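Local coordinates for hypothetical protein, similar to alpha-acetolactate decarboxylase (Staphylococcus aureus subsp. aureus, PDB 1XV2) that probably decarboxylates alpha-acetolactate to acetoin at a zinc centre, as expected of an alpha-acetolactate decarboxylase, at residues F179-D182 and E183-G187. Sequence-based numbering, arbitrary orientation.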
loop_
_atom_site.group_PDB
_atom_site.type_symbol
_atom_site.label_atom_id
_atom_site.label_comp_id
_atom_site.label_asym_id
_atom_site.label_seq_id
_atom_site.Cartn_x
_atom_site.Cartn_y
_atom_site.Cartn_z
ATOM N N PHE A 179 16.644 -14.940 8.443
ATOM C CA PHE A 179 17.433 -16.138 8.187
ATOM C C PHE A 179 17.057 -17.286 9.121
ATOM O O PHE A 179 16.626 -17.068 10.252
ATOM C CB PHE A 179 18.922 -15.815 8.366
ATOM C CG PHE A 179 19.831 -17.003 8.200
ATOM C CD1 PHE A 179 20.167 -17.469 6.933
ATOM C CD2 PHE A 179 20.354 -17.654 9.315
ATOM C CE1 PHE A 179 21.015 -18.570 6.774
ATOM C CE2 PHE A 179 21.201 -18.754 9.171
ATOM C CZ PHE A 179 21.533 -19.212 7.894
ATOM N N ALA A 180 17.225 -18.506 8.625
ATOM C CA ALA A 180 16.969 -19.719 9.393
ATOM C C ALA A 180 17.977 -20.752 8.905
ATOM O O ALA A 180 18.026 -21.067 7.714
ATOM C CB ALA A 180 15.538 -20.225 9.170
ATOM N N ASP A 181 18.791 -21.266 9.822
ATOM C CA ASP A 181 19.798 -22.250 9.457
ATOM C C ASP A 181 19.176 -23.635 9.300
ATOM O O ASP A 181 18.134 -23.930 9.889
ATOM C CB ASP A 181 20.930 -22.266 10.499
ATOM C CG ASP A 181 20.568 -23.025 11.769
ATOM O OD1 ASP A 181 19.382 -23.017 12.174
ATOM O OD2 ASP A 181 21.491 -23.619 12.375
ATOM N N ASP A 182 19.815 -24.467 8.483
ATOM C CA ASP A 182 19.348 -25.824 8.221
ATOM C C ASP A 182 19.068 -26.602 9.498
ATOM O O ASP A 182 18.109 -27.369 9.559
ATOM C CB ASP A 182 20.375 -26.572 7.369
ATOM C CG ASP A 182 20.274 -26.220 5.893
ATOM O OD1 ASP A 182 19.920 -25.063 5.574
ATOM O OD2 ASP A 182 20.558 -27.097 5.049
ATOM N N GLU A 183 19.902 -26.401 10.513
ATOM C CA GLU A 183 19.725 -27.090 11.786
ATOM C C GLU A 183 18.492 -26.619 12.553
ATOM O O GLU A 183 18.158 -27.187 13.591
ATOM C CB GLU A 183 20.953 -26.901 12.678
ATOM C CG GLU A 183 22.195 -27.626 12.215
ATOM C CD GLU A 183 23.320 -27.516 13.219
ATOM O OE1 GLU A 183 24.413 -28.064 12.958
ATOM O OE2 GLU A 183 23.110 -26.881 14.276
ATOM N N ARG A 184 17.821 -25.589 12.044
ATOM C CA ARG A 184 16.635 -25.037 12.702
ATOM C C ARG A 184 16.985 -24.773 14.165
ATOM O O ARG A 184 16.254 -25.185 15.067
ATOM C CB ARG A 184 15.466 -26.029 12.658
ATOM C CG ARG A 184 15.323 -26.853 11.384
ATOM C CD ARG A 184 14.579 -26.138 10.271
ATOM N NE ARG A 184 15.388 -25.119 9.616
ATOM C CZ ARG A 184 15.123 -24.620 8.413
ATOM N NH1 ARG A 184 14.068 -25.050 7.730
ATOM N NH2 ARG A 184 15.912 -23.694 7.890
ATOM N N ALA A 185 18.103 -24.095 14.405
ATOM C CA ALA A 185 18.527 -23.811 15.772
ATOM C C ALA A 185 19.049 -22.388 15.943
ATOM O O ALA A 185 19.338 -21.949 17.060
ATOM C CB ALA A 185 19.604 -24.813 16.193
ATOM N N TYR A 186 19.155 -21.668 14.833
ATOM C CA TYR A 186 19.660 -20.300 14.840
ATOM C C TYR A 186 18.985 -19.497 13.738
ATOM O O TYR A 186 18.762 -20.006 12.643
ATOM C CB TYR A 186 21.176 -20.313 14.605
ATOM C CG TYR A 186 21.762 -18.975 14.203
ATOM C CD1 TYR A 186 22.125 -18.031 15.164
ATOM C CD2 TYR A 186 21.935 -18.647 12.859
ATOM C CE1 TYR A 186 22.651 -16.789 14.795
ATOM C CE2 TYR A 186 22.459 -17.407 12.479
ATOM C CZ TYR A 186 22.814 -16.488 13.452
ATOM O OH TYR A 186 23.346 -15.273 13.086
ATOM N N GLY A 187 18.670 -18.239 14.022
ATOM C CA GLY A 187 18.038 -17.410 13.015
ATOM C C GLY A 187 17.630 -16.048 13.533
ATOM O O GLY A 187 17.851 -15.729 14.700
HETATM O O HOH W 1 22.691 -25.462 9.697
#
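Asp181 and Tyr186 close the hairpin between strands 174-181 and 187-195: Asp181 N bonds Tyr186 O at 3.1 Å, Ala180 faces Gly187 as an antiparallel non-hydrogen-bonded pair, and a type I turn runs from Asp181 to Arg184. Arg184, left-handed with phi 51°, redirects the chain after the turn toward Ala185 and Tyr186. The Asp181 carboxylate folds into the loop, a chi1 of 78° turning it toward the N-H groups of Ala185 and Tyr186. There Asp181 OD1 takes Ala185 N on its syn lone pair at 2.8 Å, while Tyr186 N reaches Asp181 OD1 from above the carboxylate plane at 3.0 Å. Asp181 OD2 lies against Glu183 CB at 3.3 Å, and a water accepts from Glu183 N and donates weakly to Asp181 OD2. On the backbone side, Asp181 O receives three bonds from Arg184: the turn bond from Arg184 N at 2.7 Å, plus a side-on grip by NE and NH2, with the oxygen close to the guanidinium plane. Bends at chi2 and chi3 curl the arginine back over the turn, where it also makes a cation-pi contact with Tyr57. On the strand side of the turn, the rings of Phe179 and Tyr186 meet edge to edge, Phe179 CE2 to Tyr186 CD2 at 3.8 Å, beside Met124 of strand 120-127; Tyr186 OH bonds Glu149 O. Asp181 thus organises the hairpin through both its carboxylate and its carbonyl. Two backbone N-H groups gathered on OD1 probably stabilise the charged carboxylate, partly offsetting the nearby Glu183 carboxylate, whose OE2 lies 4.1 Å from Asp181 OD2.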